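Local coordinates for sister chromatid cohesion protein (Chaetomium thermophilum, PDB 5T8V), which probably acts as a cohesin loader that associates with chromatin, represented here by its helical C-terminal HEAT-repeat fragment, at residues 1014-1019 with 1030-1035; 1045-1050 with 1076-1081; 1051-1056 with 1122-1127; 1057-1060 with 1066-1069; 1081-1086 with 1148-1153. One frame throughout, in Å; residues are numbered along the deposited sequence.

Contact 1 (1014-1019 with 1030-1035)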
# COMPACT_ATOMS: atom_id res chain seq x y z
N ASP A 1014 11.26 6.91 67.96
CA ASP A 1014 11.61 7.83 69.04
C ASP A 1014 13.12 8.03 69.14
O ASP A 1014 13.57 9.10 69.55
CB ASP A 1014 11.06 7.31 70.37
CG ASP A 1014 9.56 7.51 70.49
OD1 ASP A 1014 8.89 7.65 69.45
OD2 ASP A 1014 9.06 7.52 71.64
N ILE A 1015 13.91 7.01 68.79
CA ILE A 1015 15.35 7.16 68.88
C ILE A 1015 15.91 7.90 67.67
O ILE A 1015 16.92 8.61 67.79
CB ILE A 1015 16.02 5.78 69.05
CG1 ILE A 1015 15.62 5.16 70.39
CG2 ILE A 1015 17.55 5.89 68.96
CD1 ILE A 1015 16.09 3.74 70.60
N VAL A 1016 15.29 7.77 66.50
CA VAL A 1016 15.89 8.30 65.27
C VAL A 1016 15.40 9.71 64.95
O VAL A 1016 16.19 10.54 64.49
CB VAL A 1016 15.62 7.34 64.10
CG1 VAL A 1016 16.23 7.88 62.81
CG2 VAL A 1016 16.18 5.96 64.40
N VAL A 1017 14.13 10.01 65.19
CA VAL A 1017 13.54 11.24 64.68
C VAL A 1017 14.17 12.49 65.29
O VAL A 1017 14.14 13.55 64.64
CB VAL A 1017 12.01 11.25 64.89
CG1 VAL A 1017 11.65 11.32 66.37
CG2 VAL A 1017 11.37 12.41 64.13
N PRO A 1018 14.76 12.46 66.49
CA PRO A 1018 15.41 13.68 66.99
C PRO A 1018 16.47 14.24 66.06
O PRO A 1018 16.82 15.42 66.19
CB PRO A 1018 16.02 13.23 68.33
CG PRO A 1018 15.16 12.13 68.77
CD PRO A 1018 14.78 11.40 67.52
N PHE A 1019 16.98 13.45 65.13
CA PHE A 1019 18.02 13.90 64.21
C PHE A 1019 17.46 14.48 62.92
O PHE A 1019 18.24 14.89 62.05
CB PHE A 1019 18.98 12.75 63.90
CG PHE A 1019 19.63 12.15 65.11
CD1 PHE A 1019 19.70 12.85 66.30
CD2 PHE A 1019 20.18 10.89 65.05
CE1 PHE A 1019 20.31 12.28 67.41
CE2 PHE A 1019 20.78 10.32 66.15
CZ PHE A 1019 20.85 11.01 67.33
N LYS A 1030 19.07 13.46 56.36
CA LYS A 1030 18.55 12.61 55.28
C LYS A 1030 18.33 11.18 55.75
O LYS A 1030 17.18 10.72 55.77
CB LYS A 1030 19.48 12.69 54.07
CG LYS A 1030 19.07 11.75 52.94
CD LYS A 1030 20.05 11.77 51.78
CE LYS A 1030 19.69 10.71 50.75
NZ LYS A 1030 19.71 9.33 51.32
N PRO A 1031 19.36 10.43 56.15
CA PRO A 1031 19.13 9.03 56.52
C PRO A 1031 18.23 8.86 57.73
O PRO A 1031 17.64 7.78 57.90
CB PRO A 1031 20.55 8.50 56.80
CG PRO A 1031 21.34 9.70 57.15
CD PRO A 1031 20.77 10.82 56.33
N ALA A 1032 18.10 9.88 58.58
CA ALA A 1032 17.15 9.81 59.68
C ALA A 1032 15.71 9.81 59.16
O ALA A 1032 14.91 8.93 59.51
CB ALA A 1032 17.37 10.99 60.64
N LEU A 1033 15.37 10.79 58.32
CA LEU A 1033 14.04 10.84 57.74
C LEU A 1033 13.78 9.60 56.89
O LEU A 1033 12.66 9.07 56.87
CB LEU A 1033 13.88 12.12 56.91
CG LEU A 1033 13.76 13.38 57.77
CD1 LEU A 1033 14.00 14.61 56.93
CD2 LEU A 1033 12.39 13.45 58.44
N ASP A 1034 14.79 9.13 56.17
CA ASP A 1034 14.66 7.88 55.42
C ASP A 1034 14.30 6.73 56.36
O ASP A 1034 13.38 5.95 56.08
CB ASP A 1034 15.96 7.58 54.67
CG ASP A 1034 15.79 6.49 53.63
OD1 ASP A 1034 14.77 5.78 53.66
OD2 ASP A 1034 16.70 6.35 52.78
N CYS A 1035 15.01 6.63 57.48
CA CYS A 1035 14.74 5.57 58.45
C CYS A 1035 13.30 5.64 58.96
O CYS A 1035 12.54 4.67 58.83
CB CYS A 1035 15.73 5.68 59.60
SG CYS A 1035 15.37 4.61 61.01

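Contact 2 (1045-1050 with 1076-1081)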
# COMPACT_ATOMS: atom_id res chain seq x y z
N ARG A 1045 0.66 3.54 62.17
CA ARG A 1045 0.20 4.25 63.36
C ARG A 1045 1.24 5.22 63.89
O ARG A 1045 0.89 6.16 64.61
CB ARG A 1045 -0.19 3.25 64.45
CG ARG A 1045 -1.49 2.51 64.16
CD ARG A 1045 -2.36 2.38 65.39
NE ARG A 1045 -2.70 3.68 65.97
CZ ARG A 1045 -3.67 4.47 65.52
NH1 ARG A 1045 -4.40 4.12 64.47
NH2 ARG A 1045 -3.90 5.64 66.12
N ASN A 1046 2.52 5.04 63.54
CA ASN A 1046 3.54 6.00 63.94
C ASN A 1046 3.42 7.32 63.19
O ASN A 1046 3.89 8.34 63.70
CB ASN A 1046 4.93 5.40 63.73
CG ASN A 1046 5.30 4.39 64.80
OD1 ASN A 1046 5.52 3.22 64.51
ND2 ASN A 1046 5.37 4.85 66.05
N TYR A 1047 2.81 7.31 62.00
CA TYR A 1047 2.66 8.54 61.23
C TYR A 1047 1.97 9.63 62.04
O TYR A 1047 2.39 10.80 62.01
CB TYR A 1047 1.86 8.27 59.96
CG TYR A 1047 2.65 7.75 58.78
CD1 TYR A 1047 3.64 8.52 58.19
CD2 TYR A 1047 2.38 6.50 58.24
CE1 TYR A 1047 4.36 8.05 57.10
CE2 TYR A 1047 3.09 6.02 57.15
CZ TYR A 1047 4.07 6.80 56.59
OH TYR A 1047 4.78 6.32 55.51
N VAL A 1048 0.91 9.28 62.77
CA VAL A 1048 0.07 10.27 63.44
C VAL A 1048 0.57 10.55 64.85
O VAL A 1048 -0.21 10.96 65.72
CB VAL A 1048 -1.40 9.81 63.47
CG1 VAL A 1048 -1.94 9.68 62.06
CG2 VAL A 1048 -1.55 8.50 64.23
N ALA A 1049 1.86 10.35 65.08
CA ALA A 1049 2.47 10.68 66.36
C ALA A 1049 3.07 12.08 66.30
O ALA A 1049 3.72 12.45 65.31
CB ALA A 1049 3.55 9.67 66.72
N ALA A 1050 2.84 12.86 67.36
CA ALA A 1050 3.41 14.20 67.43
C ALA A 1050 4.92 14.18 67.19
O ALA A 1050 5.50 15.18 66.75
CB ALA A 1050 3.10 14.83 68.78
N LYS A 1076 4.13 7.52 49.66
CA LYS A 1076 3.75 6.81 48.44
C LYS A 1076 3.63 5.32 48.69
O LYS A 1076 2.65 4.69 48.26
CB LYS A 1076 4.77 7.09 47.33
CG LYS A 1076 4.43 6.45 46.00
CD LYS A 1076 5.48 6.78 44.95
CE LYS A 1076 6.25 5.54 44.51
NZ LYS A 1076 7.51 5.89 43.79
N GLU A 1077 4.61 4.73 49.37
CA GLU A 1077 4.52 3.31 49.71
C GLU A 1077 3.30 3.03 50.58
O GLU A 1077 2.51 2.12 50.30
CB GLU A 1077 5.79 2.85 50.42
CG GLU A 1077 7.04 2.96 49.56
CD GLU A 1077 6.93 2.17 48.28
OE1 GLU A 1077 6.42 1.04 48.32
OE2 GLU A 1077 7.35 2.70 47.22
N PHE A 1078 3.11 3.84 51.63
CA PHE A 1078 1.97 3.64 52.52
C PHE A 1078 0.66 3.66 51.75
O PHE A 1078 -0.15 2.73 51.86
CB PHE A 1078 1.98 4.72 53.61
CG PHE A 1078 0.72 4.79 54.41
CD1 PHE A 1078 0.18 3.66 54.99
CD2 PHE A 1078 0.07 6.00 54.59
CE1 PHE A 1078 -0.98 3.72 55.73
CE2 PHE A 1078 -1.10 6.07 55.33
CZ PHE A 1078 -1.62 4.93 55.90
N LEU A 1079 0.42 4.72 50.97
CA LEU A 1079 -0.85 4.85 50.27
C LEU A 1079 -1.03 3.77 49.21
O LEU A 1079 -2.12 3.21 49.06
CB LEU A 1079 -0.95 6.24 49.65
CG LEU A 1079 -1.02 7.37 50.68
CD1 LEU A 1079 -0.63 8.70 50.07
CD2 LEU A 1079 -2.42 7.45 51.29
N PHE A 1080 0.04 3.45 48.48
CA PHE A 1080 -0.05 2.41 47.46
C PHE A 1080 -0.45 1.07 48.08
O PHE A 1080 -1.37 0.40 47.60
CB PHE A 1080 1.28 2.29 46.72
CG PHE A 1080 1.40 3.23 45.55
CD1 PHE A 1080 1.00 4.55 45.66
CD2 PHE A 1080 1.92 2.79 44.34
CE1 PHE A 1080 1.11 5.41 44.59
CE2 PHE A 1080 2.04 3.65 43.27
CZ PHE A 1080 1.63 4.96 43.39
N SER A 1081 0.24 0.66 49.14
CA SER A 1081 -0.17 -0.55 49.84
C SER A 1081 -1.59 -0.42 50.37
O SER A 1081 -2.32 -1.42 50.44
CB SER A 1081 0.81 -0.87 50.98
OG SER A 1081 0.79 0.15 51.97

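Contact 3 (1051-1056 with 1122-1127)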
# COMPACT_ATOMS: atom_id res chain seq x y z
N ASN A 1051 5.56 13.05 67.47
CA ASN A 1051 7.01 12.97 67.37
C ASN A 1051 7.49 13.05 65.93
O ASN A 1051 8.59 13.54 65.67
CB ASN A 1051 7.50 11.68 68.02
CG ASN A 1051 8.95 11.74 68.44
OD1 ASN A 1051 9.56 12.81 68.45
ND2 ASN A 1051 9.51 10.59 68.80
N VAL A 1052 6.69 12.58 64.97
CA VAL A 1052 7.13 12.44 63.59
C VAL A 1052 6.57 13.54 62.69
O VAL A 1052 7.30 14.15 61.91
CB VAL A 1052 6.76 11.03 63.05
CG1 VAL A 1052 5.25 10.85 62.94
CG2 VAL A 1052 7.43 10.79 61.71
N TYR A 1053 5.26 13.83 62.78
CA TYR A 1053 4.69 14.78 61.83
C TYR A 1053 5.15 16.20 62.10
O TYR A 1053 4.97 17.06 61.23
CB TYR A 1053 3.16 14.69 61.82
CG TYR A 1053 2.43 15.15 63.07
CD1 TYR A 1053 2.39 16.49 63.44
CD2 TYR A 1053 1.74 14.23 63.86
CE1 TYR A 1053 1.71 16.90 64.57
CE2 TYR A 1053 1.05 14.64 64.99
CZ TYR A 1053 1.05 15.97 65.34
OH TYR A 1053 0.37 16.38 66.47
N THR A 1054 5.73 16.48 63.27
CA THR A 1054 6.43 17.75 63.45
C THR A 1054 7.68 17.79 62.58
O THR A 1054 8.04 18.84 62.03
CB THR A 1054 6.79 17.96 64.92
OG1 THR A 1054 7.59 16.86 65.39
CG2 THR A 1054 5.53 18.07 65.77
N ALA A 1055 8.36 16.64 62.44
CA ALA A 1055 9.52 16.57 61.57
C ALA A 1055 9.12 16.62 60.11
O ALA A 1055 9.83 17.20 59.28
CB ALA A 1055 10.32 15.30 61.87
N PHE A 1056 7.98 16.00 59.76
CA PHE A 1056 7.50 16.09 58.38
C PHE A 1056 7.10 17.53 58.04
O PHE A 1056 7.50 18.06 57.00
CB PHE A 1056 6.32 15.14 58.17
CG PHE A 1056 6.70 13.68 58.09
CD1 PHE A 1056 8.02 13.27 58.21
CD2 PHE A 1056 5.73 12.72 57.87
CE1 PHE A 1056 8.36 11.94 58.13
CE2 PHE A 1056 6.07 11.38 57.78
CZ PHE A 1056 7.38 10.99 57.91
N THR A 1122 -3.01 12.61 55.43
CA THR A 1122 -3.38 13.12 54.11
C THR A 1122 -3.86 14.56 54.21
O THR A 1122 -3.43 15.43 53.44
CB THR A 1122 -4.45 12.23 53.48
OG1 THR A 1122 -3.89 10.96 53.16
CG2 THR A 1122 -5.02 12.87 52.21
N HIS A 1123 -4.78 14.83 55.14
CA HIS A 1123 -5.29 16.18 55.29
C HIS A 1123 -4.21 17.13 55.80
O HIS A 1123 -4.12 18.28 55.35
CB HIS A 1123 -6.51 16.20 56.21
CG HIS A 1123 -7.80 15.95 55.49
ND1 HIS A 1123 -8.45 16.92 54.77
CD2 HIS A 1123 -8.56 14.83 55.38
CE1 HIS A 1123 -9.55 16.42 54.25
NE2 HIS A 1123 -9.64 15.15 54.60
N ARG A 1124 -3.38 16.67 56.74
CA ARG A 1124 -2.34 17.56 57.26
C ARG A 1124 -1.39 18.02 56.16
O ARG A 1124 -1.02 19.20 56.11
CB ARG A 1124 -1.56 16.88 58.38
CG ARG A 1124 -0.31 17.66 58.83
CD ARG A 1124 -0.33 17.95 60.31
NE ARG A 1124 -0.60 16.75 61.10
CZ ARG A 1124 -0.83 16.75 62.41
NH1 ARG A 1124 -0.82 17.89 63.09
NH2 ARG A 1124 -1.07 15.61 63.04
N PHE A 1125 -0.99 17.11 55.27
CA PHE A 1125 0.06 17.41 54.30
C PHE A 1125 -0.46 17.68 52.89
O PHE A 1125 0.35 17.88 51.98
CB PHE A 1125 1.07 16.26 54.27
CG PHE A 1125 1.70 15.97 55.60
CD1 PHE A 1125 2.58 16.87 56.17
CD2 PHE A 1125 1.41 14.80 56.29
CE1 PHE A 1125 3.16 16.61 57.40
CE2 PHE A 1125 1.99 14.54 57.51
CZ PHE A 1125 2.86 15.45 58.07
N LEU A 1126 -1.78 17.70 52.69
CA LEU A 1126 -2.32 17.89 51.35
C LEU A 1126 -1.78 19.16 50.71
O LEU A 1126 -1.34 19.16 49.56
CB LEU A 1126 -3.85 17.91 51.39
CG LEU A 1126 -4.54 18.08 50.03
CD1 LEU A 1126 -4.26 16.88 49.13
CD2 LEU A 1126 -6.03 18.29 50.21
N LYS A 1127 -1.83 20.28 51.45
CA LYS A 1127 -1.38 21.55 50.89
C LYS A 1127 0.07 21.47 50.42
O LYS A 1127 0.41 21.93 49.32
CB LYS A 1127 -1.54 22.66 51.92
CG LYS A 1127 -2.98 22.90 52.35
CD LYS A 1127 -3.08 23.98 53.41
CE LYS A 1127 -4.52 24.25 53.81
NZ LYS A 1127 -4.63 25.30 54.86

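Contact 4 (1057-1060 with 1066-1069)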
# COMPACT_ATOMS: atom_id res chain seq x y z
N GLN A 1057 6.31 18.16 58.90
CA GLN A 1057 5.97 19.57 58.70
C GLN A 1057 7.23 20.42 58.59
O GLN A 1057 7.31 21.33 57.76
CB GLN A 1057 5.08 20.07 59.84
CG GLN A 1057 3.60 19.79 59.65
CD GLN A 1057 2.98 20.60 58.52
OE1 GLN A 1057 3.69 21.26 57.75
NE2 GLN A 1057 1.66 20.56 58.42
N GLN A 1058 8.23 20.14 59.43
CA GLN A 1058 9.50 20.86 59.34
C GLN A 1058 10.13 20.66 57.97
O GLN A 1058 10.64 21.61 57.36
CB GLN A 1058 10.44 20.39 60.45
CG GLN A 1058 11.70 21.24 60.60
CD GLN A 1058 11.40 22.69 60.95
OE1 GLN A 1058 12.08 23.60 60.48
NE2 GLN A 1058 10.39 22.91 61.78
N VAL A 1059 10.12 19.42 57.47
CA VAL A 1059 10.67 19.13 56.15
C VAL A 1059 9.99 19.98 55.09
O VAL A 1059 10.63 20.72 54.34
CB VAL A 1059 10.55 17.63 55.84
CG1 VAL A 1059 10.73 17.35 54.35
CG2 VAL A 1059 11.56 16.83 56.64
N PHE A 1060 8.66 19.88 55.01
CA PHE A 1060 7.93 20.62 53.99
C PHE A 1060 8.12 22.12 54.13
O PHE A 1060 8.14 22.84 53.12
CB PHE A 1060 6.44 20.26 54.05
CG PHE A 1060 6.14 18.85 53.62
CD1 PHE A 1060 6.59 18.36 52.41
CD2 PHE A 1060 5.41 18.00 54.45
CE1 PHE A 1060 6.32 17.07 52.02
CE2 PHE A 1060 5.14 16.71 54.06
CZ PHE A 1060 5.59 16.24 52.85
N ILE A 1066 15.62 16.92 48.72
CA ILE A 1066 16.01 15.52 48.94
C ILE A 1066 15.27 14.93 50.14
O ILE A 1066 14.69 13.84 50.05
CB ILE A 1066 17.55 15.41 49.09
CG1 ILE A 1066 17.97 13.95 49.30
CG2 ILE A 1066 18.07 16.27 50.24
CD1 ILE A 1066 17.69 13.06 48.11
N LEU A 1067 15.28 15.63 51.26
CA LEU A 1067 14.68 15.07 52.46
C LEU A 1067 13.17 15.26 52.51
O LEU A 1067 12.53 14.75 53.44
CB LEU A 1067 15.34 15.65 53.72
CG LEU A 1067 15.60 17.16 53.83
CD1 LEU A 1067 14.36 17.88 54.27
CD2 LEU A 1067 16.74 17.41 54.80
N GLU A 1068 12.58 15.97 51.55
CA GLU A 1068 11.14 15.88 51.33
C GLU A 1068 10.79 14.79 50.32
O GLU A 1068 9.66 14.30 50.33
CB GLU A 1068 10.57 17.23 50.89
CG GLU A 1068 10.87 17.64 49.46
CD GLU A 1068 10.41 19.07 49.17
OE1 GLU A 1068 9.87 19.72 50.08
OE2 GLU A 1068 10.59 19.53 48.02
N THR A 1069 11.74 14.40 49.47
CA THR A 1069 11.61 13.14 48.75
C THR A 1069 11.59 11.98 49.73
O THR A 1069 10.82 11.02 49.56
CB THR A 1069 12.77 12.97 47.76
OG1 THR A 1069 12.76 14.04 46.82
CG2 THR A 1069 12.66 11.64 47.01

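Contact 5 (1081-1086 with 1148-1153)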
# COMPACT_ATOMS: atom_id res chain seq x y z
N SER A 1081 0.24 0.66 49.14
CA SER A 1081 -0.17 -0.55 49.84
C SER A 1081 -1.59 -0.42 50.37
O SER A 1081 -2.32 -1.42 50.44
CB SER A 1081 0.81 -0.87 50.98
OG SER A 1081 0.79 0.15 51.97
N GLU A 1082 -2.00 0.79 50.75
CA GLU A 1082 -3.38 1.02 51.15
C GLU A 1082 -4.35 0.86 49.98
O GLU A 1082 -5.56 0.73 50.21
CB GLU A 1082 -3.54 2.41 51.76
CG GLU A 1082 -3.04 2.52 53.19
CD GLU A 1082 -4.02 1.93 54.19
OE1 GLU A 1082 -5.21 2.30 54.13
OE2 GLU A 1082 -3.60 1.10 55.02
N GLU A 1083 -3.85 0.86 48.74
CA GLU A 1083 -4.70 0.57 47.59
C GLU A 1083 -4.70 -0.91 47.24
O GLU A 1083 -5.76 -1.48 46.96
CB GLU A 1083 -4.26 1.39 46.38
CG GLU A 1083 -4.60 2.85 46.50
CD GLU A 1083 -4.31 3.62 45.23
OE1 GLU A 1083 -4.03 2.99 44.19
OE2 GLU A 1083 -4.36 4.87 45.28
N LYS A 1084 -3.53 -1.56 47.25
CA LYS A 1084 -3.51 -3.02 47.13
C LYS A 1084 -4.39 -3.66 48.18
O LYS A 1084 -5.00 -4.71 47.94
CB LYS A 1084 -2.08 -3.54 47.25
CG LYS A 1084 -1.12 -3.01 46.20
CD LYS A 1084 0.29 -3.53 46.45
CE LYS A 1084 1.30 -2.88 45.52
NZ LYS A 1084 2.69 -3.31 45.83
N ARG A 1085 -4.48 -3.05 49.36
CA ARG A 1085 -5.35 -3.50 50.44
C ARG A 1085 -6.81 -3.52 50.00
O ARG A 1085 -7.43 -4.58 49.91
CB ARG A 1085 -5.16 -2.59 51.66
CG ARG A 1085 -6.18 -2.78 52.78
CD ARG A 1085 -6.00 -1.71 53.85
NE ARG A 1085 -6.13 -0.36 53.30
CZ ARG A 1085 -7.27 0.30 53.17
NH1 ARG A 1085 -8.42 -0.25 53.54
NH2 ARG A 1085 -7.27 1.53 52.65
N SER A 1086 -7.36 -2.33 49.72
CA SER A 1086 -8.78 -2.23 49.40
C SER A 1086 -9.12 -3.00 48.12
O SER A 1086 -10.02 -3.84 48.11
CB SER A 1086 -9.18 -0.77 49.27
OG SER A 1086 -9.03 -0.08 50.50
N LEU A 1148 -0.62 12.31 45.09
CA LEU A 1148 -1.97 12.88 45.03
C LEU A 1148 -2.91 11.99 44.22
O LEU A 1148 -4.10 11.89 44.54
CB LEU A 1148 -1.93 14.29 44.43
CG LEU A 1148 -2.04 15.40 45.48
CD1 LEU A 1148 -0.88 15.30 46.43
CD2 LEU A 1148 -2.07 16.76 44.81
N ALA A 1149 -2.40 11.37 43.16
CA ALA A 1149 -3.24 10.47 42.37
C ALA A 1149 -3.77 9.34 43.23
O ALA A 1149 -4.95 8.98 43.14
CB ALA A 1149 -2.45 9.93 41.18
N SER A 1150 -2.92 8.77 44.09
CA SER A 1150 -3.38 7.74 45.01
C SER A 1150 -4.39 8.31 46.00
O SER A 1150 -5.48 7.75 46.19
CB SER A 1150 -2.19 7.14 45.75
OG SER A 1150 -2.60 6.16 46.68
N ILE A 1151 -4.05 9.44 46.63
CA ILE A 1151 -4.96 10.08 47.58
C ILE A 1151 -6.34 10.24 46.97
O ILE A 1151 -7.36 10.07 47.64
CB ILE A 1151 -4.38 11.44 48.03
CG1 ILE A 1151 -3.15 11.21 48.92
CG2 ILE A 1151 -5.44 12.27 48.77
CD1 ILE A 1151 -2.40 12.48 49.28
N ASN A 1152 -6.40 10.57 45.68
CA ASN A 1152 -7.67 10.83 45.02
C ASN A 1152 -8.37 9.54 44.62
O ASN A 1152 -9.59 9.42 44.78
CB ASN A 1152 -7.46 11.73 43.80
CG ASN A 1152 -8.76 12.17 43.17
OD1 ASN A 1152 -9.45 13.04 43.69
ND2 ASN A 1152 -9.09 11.58 42.02
N ARG A 1153 -7.62 8.56 44.12
CA ARG A 1153 -8.21 7.28 43.75
C ARG A 1153 -8.83 6.59 44.95
O ARG A 1153 -9.84 5.88 44.81
CB ARG A 1153 -7.16 6.37 43.11
CG ARG A 1153 -6.72 6.80 41.72
CD ARG A 1153 -5.92 5.71 41.02
NE ARG A 1153 -4.89 5.12 41.87
CZ ARG A 1153 -3.66 5.62 42.03
NH1 ARG A 1153 -3.30 6.73 41.40
NH2 ARG A 1153 -2.80 5.00 42.82

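Contact 1 (1014-1019 with 1030-1035)
The backbones come close where Val1016 faces Ala1032, with the CA of Val1016 only 5.9 Å from the CA of Ala1032. Here two successive helical elements of the largely helical HEAT-repeat fragment, the end of helix 1009-1016 and helix 1026-1042, pack against each other. Residues 1017-1019 are wound as 3-10, with Phe1019 N bonded back to Val1016 O. The single methyl of Ala1032 suits so near an approach of the two backbones.

Val1016 meets two residues of the other helix, and its two methyls part to either side of its CB. CG1 lies anti to the backbone N (chi1 179°), a setting that lays it against the backbone of the opposite helix, 3.7 Å from Ala1032 O, as well as 4.0 Å from the CB of Ala1032. CG2 meets Cys1035 SG one helical turn further on. A branched, compact residue can thus touch two successive turns at once, and the soft sulfur of Cys1035 makes an apolar partner for it.

Phe1019 uses its stem rather than its ring in this interface. The ring leads off to meet Trp1024 and Phe973 and to lie on helix 940-960, while Phe973 and Ser977 of helix 969-986 touch Ala1032 and Cys1035 respectively. Pro1031 has no backbone N-H to offer the preceding turn, and helix 1026-1042 is kinked there, just before Ala1032. At the Phe1019 end of this apolar patch, Phe1019 CB rests 4.0 Å from Ala1032 CB.

Contact 2 (1045-1050 with 1076-1081)
The hydroxyl of Tyr1047 is hydrogen-bonded to Ser1074 OG, and the same oxygen lies 3.7 Å from Phe1078 CB. Tyrosine suits a place between loop and helix: its ring is long enough to span the distance, the CA of Tyr1047 being 10.0 Å from the CA of Phe1078, and its polar end has a partner waiting in a buried setting.

The two rings meet obliquely, with centroids 5.2 Å apart and planes at 36°, and the side chains run past each other in opposite directions. Tyr1047 CE2 stands over one face of the Phe1078 ring, 3.8 Å from its CG. Phe1078 holds CG anti to the backbone N (chi1 168°), which sends its ring out from the helix toward the tyrosine. A leucine in place of Tyr1047 would probably leave Ser1074 without this hydroxyl and open a gap over the phenylalanine ring.

Tyr1047 belongs to a type I beta turn from Asn1046 to Ala1049. The loop joins helices 1026-1042 and 1050-1062 of the HEAT-repeat array; Tyr1047 also packs on Cys1040 and Gln1041 of the former, while Phe1078, on helix 1065-1086, touches Ala1118 of helix 1115-1133.

Contact 3 (1051-1056 with 1122-1127)
The cation-pi interaction joins Arg1124 to Tyr1053. The guanidinium lies over one face of the phenol ring, with Arg1124 CZ 3.4 Å from the centroid of the Tyr1053 ring and the two planes 24° apart, a stacked arrangement. Tyr1053 CG sits between its own backbone N and carbonyl carbon (chi1 68°), which turns one face of the ring to the arginine; the arginine chain bends at its second and third torsions to lay its flat end there. Arginine suits this partly exposed margin, since its planar cation can cover an aromatic face.

The aromatic pair lies deeper. Phe1056 and Phe1125 form an offset edge-to-face pair, the edge of Phe1056 toward the face of Phe1125, with centroids 6.0 Å apart.

Apolar contacts gather on the far end of Phe1125: its CZ lies 3.5 Å from Phe1056 CB and 3.8 Å from Tyr1053 CB, fitting into the corner formed by two residues one turn apart.

Long side chains suit the spacing, the axes of the two segments approaching to 11.6 Å and running almost parallel at 11°. In the HEAT-repeat array, helix 1050-1062 thereby packs beside helix 1115-1133, with Phe1125 also meeting Phe1060 and Phe1056 touching Tyr1047 of the loop before helix 1050-1062.

Contact 4 (1057-1060 with 1066-1069)
Val1059 reaches across to Leu1067 and Glu1068 where helix 1050-1062 gives way, after a short connection, to helix 1065-1086. The contact thus packs together two consecutive helices of the HEAT-repeat array near the turn that joins them, where the CA of Val1059 is 5.8 Å from the CA of Glu1068.

The two methyls of Val1059 do different work. CG1, anti to the backbone N (chi1 163°), settles against the opposing backbone, 3.4 Å from Glu1068 CA, and also lies beside the carbonyl of Leu1067 and the CB of Glu1068. CG2 packs 3.8 Å from Leu1067 CD1, which also touches CG1 of the same valine. Leu1067 brings that methyl over because its CG is set between its backbone N and carbonyl carbon (chi1 46°), and leucine and valine lie alongside, pointing opposite ways. A short branched valine suits this near approach of backbones, while the longer leucine reaches round its flank; Leu1033 of helix 1026-1042 packs on both.

Phe1060 follows, with its CB turned away but its ring coming back toward the second helix. The stem of Glu1068 is apolar enough for the buried interface, and its extended chain carries the carboxylate to the ring and to a long, weak ion pair with Arg1131 of helix 1115-1133. Ring hydrogens are slightly positive, so an acidic oxygen at a ring edge is probably well tolerated: Glu1068 OE1 lies near the plane of the Phe1060 ring, 4.2 Å from CD1.

Contact 5 (1081-1086 with 1148-1153)
Glu1083 points its CB toward Ser1150 and Arg1153 on the neighbouring helix, and the rest of its side chain continues the reach. CG comes within 3.9 Å of Ser1150 OG, and with the chain extended beyond it (chi2 -173°) CD places the carboxylate between serine and arginine. OE1 makes the salt-bridge bonds: Arg1153 NH2 donates to it on the syn side over 2.7 Å in a nearly straight bond. Arg1153 NE adds a weak bond to the same oxygen, at 3.3 Å.

The contact ties the last turn of helix 1065-1086 to helix 1139-1154 within the HEAT-repeat array, where the CA of Glu1083 and the CA of Ser1150 are 7.7 Å apart. Glutamate suits that spacing, being long enough to cross it and ending in two acceptors.

OE2 accepts the proton of Ser1150 OG over 2.6 Å, from above the carboxylate plane and 54° out of it. Ser1150 OG is also hydrogen-bonded to Gln1154 NE2. The carboxylate and guanidinium planes stand 84° apart, with OE1 at the arginine's edge, while one guanidinium face lies over Ser1150 CA. An alanine at Glu1083 would probably leave the arginine without this counter-charge and freer to turn, and the serine hydroxyl without its acceptor. Beyond this pair, Arg1153 NH1 makes a long, weak ion pair with Glu1184 OE2 of helix 1175-1191.

From the N-terminal side, contact 1 closes first, a short loop from helix 1009-1016 to helix 1026-1042, and the others open after it. Contact 2 opens in the next interhelix loop and closes on helix 1065-1086. Contact 3 opens within that span but closes later, on helix 1115-1133, so the two cross. Contact 4, between helices 1050-1062 and 1065-1086, is nested inside both. Contact 5 starts at Ser1081, where contact 2 ends, and closes on helix 1139-1154, crossing contact 3. Leu1033 links contact 1 to contact 4, and Thr1122 meets Ile1151 between contacts 3 and 5; together the five contacts tie six successive helices into one stretch of the solenoid.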